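Local coordinates for protein C-domain type II peptide synthetase (Streptomyces globisporus, PDB 4ZNM) that belongs to the condensation-domain family of nonribosomal peptide synthetases, as a free-standing (type II) domain built from two halves of chloramphenicol acetyltransferase-like fold, at residues Y46-W52 against L151-H157; A206-A210 against T342-P346. Numbering follows the deposited sequence.

Contact 1 of 2, residues Y46-W52 against L151-H157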
loop_
_atom_site.group_PDB
_atom_site.type_symbol
_atom_site.label_atom_id
_atom_site.label_comp_id
_atom_site.label_asym_id
_atom_site.label_seq_id
_atom_site.Cartn_x
_atom_site.Cartn_y
_atom_site.Cartn_z
ATOM N N TYR A 46 2.906 1.257 12.201
ATOM C CA TYR A 46 2.902 1.708 10.805
ATOM C C TYR A 46 3.840 0.792 10.027
ATOM O O TYR A 46 5.006 1.110 9.745
ATOM C CB TYR A 46 3.303 3.186 10.680
ATOM C CG TYR A 46 3.155 3.701 9.300
ATOM C CD1 TYR A 46 1.890 3.914 8.753
ATOM C CD2 TYR A 46 4.264 3.980 8.527
ATOM C CE1 TYR A 46 1.730 4.409 7.480
ATOM C CE2 TYR A 46 4.112 4.455 7.226
ATOM C CZ TYR A 46 2.845 4.674 6.724
ATOM O OH TYR A 46 2.675 5.131 5.436
ATOM N N HIS A 47 3.322 -0.404 9.741
ATOM C CA HIS A 47 4.093 -1.430 9.083
ATOM C C HIS A 47 3.329 -2.011 7.907
ATOM O O HIS A 47 2.175 -1.665 7.657
ATOM C CB HIS A 47 4.491 -2.546 10.071
ATOM C CG HIS A 47 3.375 -3.037 10.936
ATOM N ND1 HIS A 47 2.164 -3.458 10.426
ATOM C CD2 HIS A 47 3.294 -3.178 12.282
ATOM C CE1 HIS A 47 1.385 -3.844 11.425
ATOM N NE2 HIS A 47 2.052 -3.700 12.558
ATOM N N ILE A 48 4.024 -2.841 7.145
ATOM C CA ILE A 48 3.422 -3.509 6.008
ATOM C C ILE A 48 3.755 -4.991 6.167
ATOM O O ILE A 48 4.884 -5.330 6.538
ATOM C CB ILE A 48 3.941 -2.907 4.658
ATOM C CG1 ILE A 48 3.365 -3.642 3.456
ATOM C CG2 ILE A 48 5.473 -2.980 4.604
ATOM C CD1 ILE A 48 3.725 -2.921 2.092
ATOM N N VAL A 49 2.782 -5.864 5.913
ATOM C CA VAL A 49 2.975 -7.305 6.114
ATOM C C VAL A 49 2.673 -7.995 4.816
ATOM O O VAL A 49 1.840 -7.547 4.057
ATOM C CB VAL A 49 2.077 -7.893 7.227
ATOM C CG1 VAL A 49 2.275 -7.161 8.510
ATOM C CG2 VAL A 49 0.607 -7.828 6.784
ATOM N N GLY A 50 3.329 -9.120 4.588
ATOM C CA GLY A 50 3.020 -9.949 3.440
ATOM C C GLY A 50 3.272 -11.401 3.800
ATOM O O GLY A 50 4.027 -11.717 4.747
ATOM N N ALA A 51 2.609 -12.271 3.064
ATOM C CA ALA A 51 2.726 -13.711 3.285
ATOM C C ALA A 51 2.885 -14.439 1.972
ATOM O O ALA A 51 2.228 -14.093 0.976
ATOM C CB ALA A 51 1.512 -14.229 4.011
ATOM N N TRP A 52 3.738 -15.463 2.006
ATOM C CA TRP A 52 4.029 -16.316 0.862
ATOM C C TRP A 52 3.841 -17.773 1.251
ATOM O O TRP A 52 4.333 -18.199 2.314
ATOM C CB TRP A 52 5.456 -16.091 0.409
ATOM C CG TRP A 52 5.684 -14.805 -0.264
ATOM C CD1 TRP A 52 5.708 -14.587 -1.600
ATOM C CD2 TRP A 52 5.919 -13.545 0.354
ATOM N NE1 TRP A 52 5.953 -13.278 -1.856
ATOM C CE2 TRP A 52 6.079 -12.609 -0.673
ATOM C CE3 TRP A 52 5.998 -13.122 1.675
ATOM C CZ2 TRP A 52 6.324 -11.263 -0.425
ATOM C CZ3 TRP A 52 6.243 -11.794 1.933
ATOM C CH2 TRP A 52 6.411 -10.870 0.884
ATOM N N LEU A 151 5.350 -18.191 4.973
ATOM C CA LEU A 151 6.342 -17.254 5.453
ATOM C C LEU A 151 5.708 -15.869 5.545
ATOM O O LEU A 151 5.217 -15.356 4.525
ATOM C CB LEU A 151 7.534 -17.209 4.512
ATOM C CG LEU A 151 8.600 -16.184 4.937
ATOM C CD1 LEU A 151 9.167 -16.441 6.347
ATOM C CD2 LEU A 151 9.692 -16.100 3.901
ATOM N N VAL A 152 5.708 -15.281 6.738
ATOM C CA VAL A 152 5.190 -13.920 6.931
ATOM C C VAL A 152 6.324 -12.942 7.181
ATOM O O VAL A 152 7.128 -13.117 8.082
ATOM C CB VAL A 152 4.204 -13.816 8.097
ATOM C CG1 VAL A 152 3.657 -12.382 8.229
ATOM C CG2 VAL A 152 3.066 -14.821 7.926
ATOM N N LEU A 153 6.378 -11.908 6.358
ATOM C CA LEU A 153 7.285 -10.813 6.600
ATOM C C LEU A 153 6.554 -9.549 7.053
ATOM O O LEU A 153 5.443 -9.216 6.591
ATOM C CB LEU A 153 8.086 -10.525 5.341
ATOM C CG LEU A 153 8.820 -11.719 4.725
ATOM C CD1 LEU A 153 9.626 -11.218 3.502
ATOM C CD2 LEU A 153 9.719 -12.398 5.766
ATOM N N ILE A 154 7.203 -8.831 7.947
ATOM C CA ILE A 154 6.702 -7.550 8.397
ATOM C C ILE A 154 7.834 -6.553 8.420
ATOM O O ILE A 154 8.937 -6.847 8.856
ATOM C CB ILE A 154 6.047 -7.668 9.756
ATOM C CG1 ILE A 154 5.514 -6.305 10.187
ATOM C CG2 ILE A 154 7.007 -8.253 10.745
ATOM C CD1 ILE A 154 4.674 -6.383 11.442
ATOM N N ALA A 155 7.538 -5.366 7.915
ATOM C CA ALA A 155 8.530 -4.319 7.794
ATOM C C ALA A 155 7.886 -2.988 8.097
ATOM O O ALA A 155 6.704 -2.775 7.807
ATOM C CB ALA A 155 9.102 -4.306 6.393
ATOM N N HIS A 156 8.670 -2.077 8.649
ATOM C CA HIS A 156 8.147 -0.767 8.920
ATOM C C HIS A 156 7.879 -0.061 7.600
ATOM O O HIS A 156 8.668 -0.118 6.655
ATOM C CB HIS A 156 9.085 0.051 9.797
ATOM C CG HIS A 156 8.359 1.121 10.541
ATOM N ND1 HIS A 156 8.097 2.364 10.002
ATOM C CD2 HIS A 156 7.757 1.100 11.753
ATOM C CE1 HIS A 156 7.387 3.074 10.868
ATOM N NE2 HIS A 156 7.170 2.326 11.938
ATOM N N HIS A 157 6.739 0.604 7.538
ATOM C CA HIS A 157 6.229 1.116 6.274
ATOM C C HIS A 157 6.888 2.448 5.879
ATOM O O HIS A 157 6.661 2.964 4.767
ATOM C CB HIS A 157 4.710 1.192 6.404
ATOM C CG HIS A 157 3.970 1.343 5.105
ATOM N ND1 HIS A 157 4.557 1.195 3.862
ATOM C CD2 HIS A 157 2.673 1.640 4.868
ATOM C CE1 HIS A 157 3.652 1.392 2.922
ATOM N NE2 HIS A 157 2.500 1.667 3.505
HETATM O O HOH W 1 4.697 4.620 3.800
#

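Contact 2 of 2, residues A206-A210 against T342-P346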
loop_
_atom_site.group_PDB
_atom_site.type_symbol
_atom_site.label_atom_id
_atom_site.label_comp_id
_atom_site.label_asym_id
_atom_site.label_seq_id
_atom_site.Cartn_x
_atom_site.Cartn_y
_atom_site.Cartn_z
ATOM N N ALA A 206 14.469 20.465 -11.647
ATOM C CA ALA A 206 14.369 20.445 -13.100
ATOM C C ALA A 206 13.343 21.462 -13.647
ATOM O O ALA A 206 12.379 21.808 -12.977
ATOM C CB ALA A 206 14.013 19.043 -13.561
ATOM N N PRO A 207 13.533 21.918 -14.889
ATOM C CA PRO A 207 12.643 22.976 -15.403
ATOM C C PRO A 207 11.174 22.569 -15.509
ATOM O O PRO A 207 10.306 23.417 -15.295
ATOM C CB PRO A 207 13.218 23.273 -16.792
ATOM C CG PRO A 207 14.638 22.790 -16.721
ATOM C CD PRO A 207 14.591 21.573 -15.851
ATOM N N ARG A 208 10.892 21.301 -15.808
ATOM C CA ARG A 208 9.503 20.841 -15.921
ATOM C C ARG A 208 8.730 21.035 -14.623
ATOM O O ARG A 208 7.502 21.000 -14.613
ATOM C CB ARG A 208 9.436 19.362 -16.325
ATOM C CG ARG A 208 9.927 18.384 -15.261
ATOM C CD ARG A 208 9.285 17.000 -15.389
ATOM N NE ARG A 208 7.909 16.956 -14.887
ATOM C CZ ARG A 208 7.569 16.742 -13.613
ATOM N NH1 ARG A 208 6.285 16.725 -13.263
ATOM N NH2 ARG A 208 8.502 16.552 -12.682
ATOM N N VAL A 209 9.448 21.208 -13.521
ATOM C CA VAL A 209 8.799 21.280 -12.229
ATOM C C VAL A 209 7.939 22.539 -12.175
ATOM O O VAL A 209 6.786 22.491 -11.763
ATOM C CB VAL A 209 9.824 21.246 -11.091
ATOM C CG1 VAL A 209 9.153 21.583 -9.744
ATOM C CG2 VAL A 209 10.492 19.863 -11.048
ATOM N N ALA A 210 8.507 23.653 -12.615
ATOM C CA ALA A 210 7.796 24.917 -12.605
ATOM C C ALA A 210 6.568 24.818 -13.505
ATOM O O ALA A 210 5.498 25.282 -13.136
ATOM C CB ALA A 210 8.708 26.028 -13.047
ATOM N N THR A 342 1.474 12.717 -15.917
ATOM C CA THR A 342 2.381 13.552 -16.719
ATOM C C THR A 342 3.007 14.638 -15.863
ATOM O O THR A 342 4.198 14.941 -15.979
ATOM C CB THR A 342 1.655 14.211 -17.897
ATOM O OG1 THR A 342 1.295 13.197 -18.829
ATOM C CG2 THR A 342 2.541 15.259 -18.600
ATOM N N HIS A 343 2.200 15.216 -14.983
ATOM C CA HIS A 343 2.672 16.343 -14.184
ATOM C C HIS A 343 2.950 15.965 -12.758
ATOM O O HIS A 343 2.995 16.831 -11.881
ATOM C CB HIS A 343 1.654 17.472 -14.206
ATOM C CG HIS A 343 1.449 18.059 -15.564
ATOM N ND1 HIS A 343 2.368 18.903 -16.152
ATOM C CD2 HIS A 343 0.429 17.934 -16.446
ATOM C CE1 HIS A 343 1.916 19.282 -17.339
ATOM N NE2 HIS A 343 0.740 18.714 -17.539
ATOM N N GLU A 344 3.165 14.680 -12.517
ATOM C CA GLU A 344 3.260 14.225 -11.136
ATOM C C GLU A 344 4.367 14.954 -10.382
ATOM O O GLU A 344 5.492 15.100 -10.865
ATOM C CB GLU A 344 3.500 12.713 -11.051
ATOM C CG GLU A 344 3.594 12.252 -9.610
ATOM C CD GLU A 344 3.689 10.721 -9.405
ATOM O OE1 GLU A 344 3.611 9.973 -10.396
ATOM O OE2 GLU A 344 3.867 10.285 -8.233
ATOM N N LEU A 345 4.034 15.355 -9.159
ATOM C CA LEU A 345 5.015 15.923 -8.236
ATOM C C LEU A 345 4.980 15.275 -6.859
ATOM O O LEU A 345 3.910 14.863 -6.393
ATOM C CB LEU A 345 4.761 17.424 -8.067
ATOM C CG LEU A 345 4.950 18.343 -9.284
ATOM C CD1 LEU A 345 4.530 19.741 -8.900
ATOM C CD2 LEU A 345 6.402 18.329 -9.770
ATOM N N PRO A 346 6.131 15.243 -6.175
ATOM C CA PRO A 346 6.089 14.822 -4.771
ATOM C C PRO A 346 5.121 15.699 -3.997
ATOM O O PRO A 346 5.264 16.936 -4.015
ATOM C CB PRO A 346 7.528 15.021 -4.277
ATOM C CG PRO A 346 8.340 15.383 -5.489
ATOM C CD PRO A 346 7.415 15.876 -6.524
#

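Contact 1 of 2, residues Y46-W52 against L151-H157
Within 151-157, L151 comes first, exchanging two backbone hydrogen bonds with W52: W52 N to L151 O (2.9 Å) and L151 N to W52 O (2.8 Å). V152 faces A51 in a non-hydrogen-bonded pair, its branched side chain against helix 110-125. L153 is hydrogen-bonded to G50; its CD1 meets W52 CZ3 at 3.8 Å, and glycine suits position 50 because a CB would be crowded by the W52 indole. I154 packs CG1 on V49 CG1 (3.7 Å) and lays CD1 over the H47 ring, a CH-pi contact. Small A155 pairs with I48 (I48 N to A155 O, 2.8 Å). The H156 side chain diverges from H47 and bonds to T158 and G43. H157 N-H then donates to Y46 O (N to O 2.9 Å), and the H157 imidazole, anchored on A160, stacks offset on the Y46 ring, centroids 4.8 Å apart; a water joins Y46 OH to H157 O. Strand end and following residue thus supply H156 and H157, the start of the HHxxxD signature motif of condensation domains.

Contact 2 of 2, residues A206-A210 against T342-P346
One long arginine carries most of this surface contact between the first turn of helix 207-219 and the loop linking helices 339-342 and 347-350. R208 has chi1 in the p well, chi2 t and chi3 m; its CA-to-CB bond points sideways, yet this combination carries the guanidinium across to the loop, where NH1 donates to E344 O at 3.0 Å. The group approaches edge-on, so its N-H can meet the carbonyl. E344, t at chi1 and chi2, extends away from the helix and gives its carboxylate to S295 and N312, so it offers R208 a backbone oxygen rather than its charge. Beside the guanidinium, L345 (m, t) turns CD2 to 3.8 Å from R208 NH1 and 4.3 Å from V209 CG1, the t rotamer of V209 making a small apolar patch that L345 extends onto W216. H343, the first residue beyond helix 339-342, uses its m rotamer to stack on F215, while its O accepts from W216. Only 184 Å² is buried. Because the arginine's partner is a neutral carbonyl, the contact is a hydrogen bond with apolar cover, not a salt bridge; R208 holds the loop's backbone, and the H343, E344 and L345 side chains add attachments.

After helix 22-28 the chain runs into strand 47-55, which begins contact 1; 98 residues separate segments 46-52 and 151-157, and the contact closes in strand 148-156, pairing the two middle strands of the six-stranded sheet. The chain then passes through helices 162-180 and 193-203 to helix 207-219, where contact 2 opens. It closes 131 residues later, after the chain has supplied strands to the five-stranded sheet. The loops follow in series, neither nested nor crossed. The contacts' centres lie 32 Å apart on opposite sides of the chain's centre, nearest atoms about 14 Å apart: contact 1 joins strands in a sheet that late strands 388-392 and 383-385 complete, contact 2 a helix to a peripheral loop.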